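Local structure of chloramphenicol acetyltransferase (Bacteroides thetaiotaomicron, 2I9D) at residues Y56-L61 and F105-D110; D84-L89 and G145-S150. The protein probably transfers an acetyl group from acetyl-CoA to a hydroxyl of chloramphenicol. All coordinates share one frame; numbering follows the deposited sequence.

Contact 1 of 2, residues Y56-L61 and F105-D110; sequences YLYAVL and FPYHND
Leu61 and Tyr107 mark the nearest backbone approach, their CA atoms 7.0 Å apart, where a turn and a half of helix 52-66 faces an irregular loop. That spacing leaves the contact to side chains and to loop carbonyls. Leu57, Tyr58 and Leu61 supply the helical side. The Leu61 and Tyr107 side chains run antiparallel alongside each other, with Leu61 CD2 3.7 Å from Tyr107 CB and Leu61 CG near Tyr107 CD1. Toward the start of 105-110, Leu57 CD2 sits 4.2 Å above one face of the Phe105 ring, displaced toward the rim. The loop links strand 100-105, an outermost strand of the mixed sheet within this chain, to helix 111-124, so the contact joins this connection to helix 52-66, which packs on the sheet. In Tyr58, chi1 of 179° sends CG out beside the carbonyl carbon, and from there the ring reaches the loop. It is nearly parallel to the Tyr107 ring, planes at 19°, but slid apart, centroids 6.0 Å away. Tyr58 CE1 still comes within 3.7 Å of Tyr107 CE1. His108 O lies in the plane of the Tyr58 ring, at its edge, 3.2 Å from Tyr58 CE1. Tyr58 OH is 2.9 Å from Asn109 O and hydrogen-bonds Arg62, while Phe111 meets the ring edge-to-face. An alanine in place of Tyr58 would probably open a gap beside Tyr107 and leave Arg62 without its hydroxyl partner.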
loop_
_atom_site.group_PDB
_atom_site.type_symbol
_atom_site.label_atom_id
_atom_site.label_comp_id
_atom_site.label_asym_id
_atom_site.label_seq_id
_atom_site.Cartn_x
_atom_site.Cartn_y
_atom_site.Cartn_z
ATOM N N TYR A 56 20.971 4.486 6.857
ATOM C CA TYR A 56 19.930 3.589 6.349
ATOM C C TYR A 56 19.910 3.469 4.830
ATOM O O TYR A 56 19.527 2.426 4.303
ATOM C CB TYR A 56 18.540 3.846 6.961
ATOM C CG TYR A 56 17.834 5.147 6.635
ATOM C CD1 TYR A 56 17.287 5.392 5.350
ATOM C CD2 TYR A 56 17.632 6.101 7.628
ATOM C CE1 TYR A 56 16.597 6.591 5.076
ATOM C CE2 TYR A 56 16.943 7.295 7.363
ATOM C CZ TYR A 56 16.428 7.523 6.101
ATOM O OH TYR A 56 15.758 8.697 5.866
ATOM N N LEU A 57 20.388 4.507 4.141
ATOM C CA LEU A 57 20.526 4.447 2.693
ATOM C C LEU A 57 21.525 3.349 2.328
ATOM O O LEU A 57 21.284 2.525 1.418
ATOM C CB LEU A 57 20.941 5.809 2.115
ATOM C CG LEU A 57 20.750 5.999 0.601
ATOM C CD1 LEU A 57 19.251 6.095 0.291
ATOM C CD2 LEU A 57 21.476 7.269 0.064
ATOM N N TYR A 58 22.638 3.324 3.053
ATOM C CA TYR A 58 23.627 2.276 2.865
ATOM C C TYR A 58 23.060 0.880 3.151
ATOM O O TYR A 58 23.252 -0.054 2.352
ATOM C CB TYR A 58 24.864 2.523 3.742
ATOM C CG TYR A 58 25.883 1.428 3.586
ATOM C CD1 TYR A 58 26.601 1.304 2.406
ATOM C CD2 TYR A 58 26.086 0.483 4.583
ATOM C CE1 TYR A 58 27.530 0.292 2.224
ATOM C CE2 TYR A 58 27.028 -0.545 4.416
ATOM C CZ TYR A 58 27.739 -0.626 3.220
ATOM O OH TYR A 58 28.677 -1.618 3.013
ATOM N N ALA A 59 22.383 0.751 4.297
ATOM C CA ALA A 59 21.778 -0.521 4.719
ATOM C C ALA A 59 20.895 -1.094 3.625
ATOM O O ALA A 59 20.977 -2.285 3.307
ATOM C CB ALA A 59 20.986 -0.341 6.012
ATOM N N VAL A 60 20.055 -0.236 3.044
ATOM C CA VAL A 60 19.125 -0.654 2.007
ATOM C C VAL A 60 19.891 -1.040 0.730
ATOM O O VAL A 60 19.600 -2.076 0.109
ATOM C CB VAL A 60 18.057 0.460 1.731
ATOM C CG1 VAL A 60 17.357 0.257 0.363
ATOM C CG2 VAL A 60 17.046 0.526 2.852
ATOM N N LEU A 61 20.860 -0.204 0.345
ATOM C CA LEU A 61 21.621 -0.416 -0.903
ATOM C C LEU A 61 22.457 -1.711 -0.830
ATOM O O LEU A 61 22.529 -2.482 -1.814
ATOM C CB LEU A 61 22.515 0.790 -1.231
ATOM C CG LEU A 61 23.224 0.804 -2.593
ATOM C CD1 LEU A 61 22.230 0.725 -3.749
ATOM C CD2 LEU A 61 24.078 2.024 -2.725
ATOM N N PHE A 105 24.114 7.693 -6.152
ATOM C CA PHE A 105 25.133 7.361 -5.160
ATOM C C PHE A 105 25.690 5.982 -5.503
ATOM O O PHE A 105 24.933 5.012 -5.580
ATOM C CB PHE A 105 24.566 7.355 -3.716
ATOM C CG PHE A 105 23.959 8.662 -3.300
ATOM C CD1 PHE A 105 24.727 9.624 -2.628
ATOM C CD2 PHE A 105 22.617 8.954 -3.608
ATOM C CE1 PHE A 105 24.173 10.861 -2.248
ATOM C CE2 PHE A 105 22.058 10.184 -3.245
ATOM C CZ PHE A 105 22.825 11.134 -2.553
ATOM N N PRO A 106 27.009 5.892 -5.741
ATOM C CA PRO A 106 27.577 4.565 -6.044
ATOM C C PRO A 106 27.651 3.688 -4.802
ATOM O O PRO A 106 27.942 4.178 -3.707
ATOM C CB PRO A 106 28.993 4.891 -6.565
ATOM C CG PRO A 106 29.355 6.207 -5.861
ATOM C CD PRO A 106 28.017 6.970 -5.790
ATOM N N TYR A 107 27.374 2.406 -4.968
ATOM C CA TYR A 107 27.631 1.459 -3.898
ATOM C C TYR A 107 29.147 1.194 -3.658
ATOM O O TYR A 107 29.926 1.019 -4.596
ATOM C CB TYR A 107 26.883 0.155 -4.161
ATOM C CG TYR A 107 27.090 -0.897 -3.099
ATOM C CD1 TYR A 107 26.687 -0.684 -1.772
ATOM C CD2 TYR A 107 27.675 -2.114 -3.423
ATOM C CE1 TYR A 107 26.871 -1.653 -0.815
ATOM C CE2 TYR A 107 27.859 -3.096 -2.468
ATOM C CZ TYR A 107 27.469 -2.863 -1.177
ATOM O OH TYR A 107 27.678 -3.857 -0.245
ATOM N N HIS A 108 29.544 1.177 -2.389
ATOM C CA HIS A 108 30.859 0.680 -1.987
ATOM C C HIS A 108 30.634 -0.311 -0.852
ATOM O O HIS A 108 29.827 -0.037 0.049
ATOM C CB HIS A 108 31.766 1.825 -1.504
ATOM C CG HIS A 108 32.023 2.875 -2.541
ATOM N ND1 HIS A 108 32.753 2.630 -3.686
ATOM C CD2 HIS A 108 31.653 4.179 -2.603
ATOM C CE1 HIS A 108 32.811 3.733 -4.415
ATOM N NE2 HIS A 108 32.155 4.688 -3.779
ATOM N N ASN A 109 31.335 -1.448 -0.882
ATOM C CA ASN A 109 31.178 -2.477 0.169
ATOM C C ASN A 109 31.706 -2.038 1.551
ATOM O O ASN A 109 31.339 -2.611 2.589
ATOM C CB ASN A 109 31.760 -3.825 -0.278
ATOM C CG ASN A 109 31.416 -4.986 0.680
ATOM O OD1 ASN A 109 30.658 -4.833 1.660
ATOM N ND2 ASN A 109 31.985 -6.169 0.387
ATOM N N ASP A 110 32.529 -0.997 1.557
ATOM C CA ASP A 110 33.034 -0.417 2.793
ATOM C C ASP A 110 32.222 0.836 3.157
ATOM O O ASP A 110 32.223 1.824 2.416
ATOM C CB ASP A 110 34.537 -0.106 2.643
ATOM C CG ASP A 110 35.055 0.848 3.712
ATOM O OD1 ASP A 110 34.841 0.576 4.916
ATOM O OD2 ASP A 110 35.666 1.878 3.349
#

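Contact 2 of 2, residues D84-L89 and G145-S150; sequences DTIDML and GLILLS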
loop_
_atom_site.group_PDB
_atom_site.type_symbol
_atom_site.label_atom_id
_atom_site.label_comp_id
_atom_site.label_asym_id
_atom_site.label_seq_id
_atom_site.Cartn_x
_atom_site.Cartn_y
_atom_site.Cartn_z
ATOM N N ASP A 84 25.793 -6.749 -12.099
ATOM C CA ASP A 84 26.821 -7.105 -11.121
ATOM C C ASP A 84 26.577 -6.287 -9.870
ATOM O O ASP A 84 26.661 -6.799 -8.763
ATOM C CB ASP A 84 28.240 -6.752 -11.614
ATOM C CG ASP A 84 28.750 -7.654 -12.776
ATOM O OD1 ASP A 84 27.976 -8.459 -13.362
ATOM O OD2 ASP A 84 29.968 -7.525 -13.098
ATOM N N THR A 85 26.302 -5.001 -10.066
ATOM C CA THR A 85 26.255 -4.033 -8.978
ATOM C C THR A 85 25.046 -3.087 -9.157
ATOM O O THR A 85 24.676 -2.724 -10.288
ATOM C CB THR A 85 27.604 -3.253 -8.888
ATOM O OG1 THR A 85 28.622 -4.156 -8.455
ATOM C CG2 THR A 85 27.555 -2.105 -7.914
ATOM N N ILE A 86 24.462 -2.709 -8.021
ATOM C CA ILE A 86 23.298 -1.840 -7.948
ATOM C C ILE A 86 23.690 -0.562 -7.216
ATOM O O ILE A 86 24.248 -0.609 -6.114
ATOM C CB ILE A 86 22.118 -2.563 -7.215
ATOM C CG1 ILE A 86 21.729 -3.844 -7.959
ATOM C CG2 ILE A 86 20.898 -1.635 -7.031
ATOM C CD1 ILE A 86 21.392 -3.663 -9.448
ATOM N N ASP A 87 23.436 0.574 -7.849
ATOM C CA ASP A 87 23.631 1.857 -7.200
ATOM C C ASP A 87 22.306 2.498 -6.779
ATOM O O ASP A 87 21.223 1.954 -7.035
ATOM C CB ASP A 87 24.428 2.803 -8.088
ATOM C CG ASP A 87 25.838 2.295 -8.368
ATOM O OD1 ASP A 87 26.498 1.723 -7.463
ATOM O OD2 ASP A 87 26.293 2.488 -9.506
HETATM N N MSE A 88 22.417 3.636 -6.101
HETATM C CA MSE A 88 21.277 4.291 -5.488
HETATM C C MSE A 88 20.929 5.589 -6.207
HETATM O O MSE A 88 21.803 6.415 -6.464
HETATM C CB MSE A 88 21.569 4.598 -4.001
HETATM C CG MSE A 88 20.498 5.428 -3.285
HETATM SE SE MSE A 88 18.747 4.466 -3.090
HETATM C CE MSE A 88 19.256 3.147 -1.685
ATOM N N LEU A 89 19.646 5.745 -6.536
ATOM C CA LEU A 89 19.078 7.055 -6.827
ATOM C C LEU A 89 18.301 7.497 -5.601
ATOM O O LEU A 89 17.642 6.691 -4.957
ATOM C CB LEU A 89 18.124 7.020 -8.026
ATOM C CG LEU A 89 18.684 6.687 -9.405
ATOM C CD1 LEU A 89 17.628 6.944 -10.448
ATOM C CD2 LEU A 89 19.962 7.474 -9.755
ATOM N N GLY A 145 20.457 -0.710 -13.457
ATOM C CA GLY A 145 21.164 -1.333 -12.334
ATOM C C GLY A 145 21.198 -0.397 -11.153
ATOM O O GLY A 145 22.279 0.044 -10.690
ATOM N N LEU A 146 19.999 -0.089 -10.677
ATOM C CA LEU A 146 19.770 0.924 -9.645
ATOM C C LEU A 146 18.552 0.561 -8.794
ATOM O O LEU A 146 17.703 -0.191 -9.223
ATOM C CB LEU A 146 19.475 2.285 -10.304
ATOM C CG LEU A 146 20.570 2.940 -11.140
ATOM C CD1 LEU A 146 19.885 3.736 -12.216
ATOM C CD2 LEU A 146 21.479 3.807 -10.263
ATOM N N ILE A 147 18.481 1.123 -7.596
ATOM C CA ILE A 147 17.224 1.192 -6.832
ATOM C C ILE A 147 17.061 2.658 -6.491
ATOM O O ILE A 147 17.983 3.439 -6.726
ATOM C CB ILE A 147 17.186 0.271 -5.573
ATOM C CG1 ILE A 147 18.336 0.594 -4.592
ATOM C CG2 ILE A 147 17.242 -1.182 -6.012
ATOM C CD1 ILE A 147 18.194 -0.095 -3.191
ATOM N N LEU A 148 15.876 3.041 -6.023
ATOM C CA LEU A 148 15.600 4.455 -5.717
ATOM C C LEU A 148 14.869 4.517 -4.403
ATOM O O LEU A 148 13.903 3.778 -4.197
ATOM C CB LEU A 148 14.779 5.153 -6.824
ATOM C CG LEU A 148 14.391 6.624 -6.535
ATOM C CD1 LEU A 148 14.297 7.450 -7.823
ATOM C CD2 LEU A 148 13.067 6.719 -5.701
ATOM N N LEU A 149 15.345 5.385 -3.519
ATOM C CA LEU A 149 14.745 5.495 -2.216
ATOM C C LEU A 149 14.422 6.946 -1.957
ATOM O O LEU A 149 15.260 7.837 -2.144
ATOM C CB LEU A 149 15.619 4.877 -1.102
ATOM C CG LEU A 149 15.012 4.907 0.315
ATOM C CD1 LEU A 149 15.472 3.714 1.135
ATOM C CD2 LEU A 149 15.379 6.228 1.053
ATOM N N SER A 150 13.189 7.170 -1.536
ATOM C CA SER A 150 12.709 8.501 -1.210
ATOM C C SER A 150 12.449 8.596 0.312
ATOM O O SER A 150 11.716 7.781 0.851
ATOM C CB SER A 150 11.452 8.787 -2.037
ATOM O OG SER A 150 10.803 9.919 -1.509
#
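Met88, a selenomethionine, has CG anti to its backbone N (chi1 174°) and then bends at chi2 and chi3, a folded chain that puts SE 3.7 Å from Leu149 CB and CE 3.7 Å from Ile147 CD1. Ile147 holds CG1 between its backbone N and carbonyl carbon (chi1 58°), which leaves CG2 beside the N, 3.8 Å from Ile86 CG2. The backbones form a parallel ladder: Asp87 pairs with Leu146, Met88 with Ile147 and Leu89 with Leu148, and the strand axes cross at -38°. Four hydrogen bonds join them. Asp87 N to Gly145 O is the longest at 3.1 Å, its donor tilted from the carbonyl plane, whereas Leu89 N to Ile147 O is 2.8 Å and almost straight. These are neighbouring strands within the six-stranded mixed sheet of the CAT fold, and Met88 and Ile147 project to the face covered by helix 52-66. On the face carrying Asp87, Leu89, Leu146 and Leu148, Leu89 CD2 approaches Leu146 CD2 at 4.0 Å, and Leu89 CB meets Leu148 CD1; Glu135 and Glu138 of helix 133-141 touch the leucines here. The carboxylate of Asp87 turns to other partners, a salt bridge with Arg104 and a hydrogen bond from Tyr107 N.

In the fold
Contact 2 is largely buried, its centre about 6 Å from the centre of the chain, whereas the centre of contact 1 lies about 10 Å from it, and contact 1 runs from buried helix side chains to the exposed Asn109 and Asp110. Contact 2 is carried by strand-to-strand backbone bonds with mainly apolar groups on both faces, contact 1 by aromatic and leucine packing against an irregular loop. Their centres are about 9 Å apart, and they touch: Phe105 N lies 2.7 Å from Met88 O. Met88 also touches Leu57 and Leu61, so strand 87-93 takes part in both contacts, bonded to 146-151 and packed against helix 52-66.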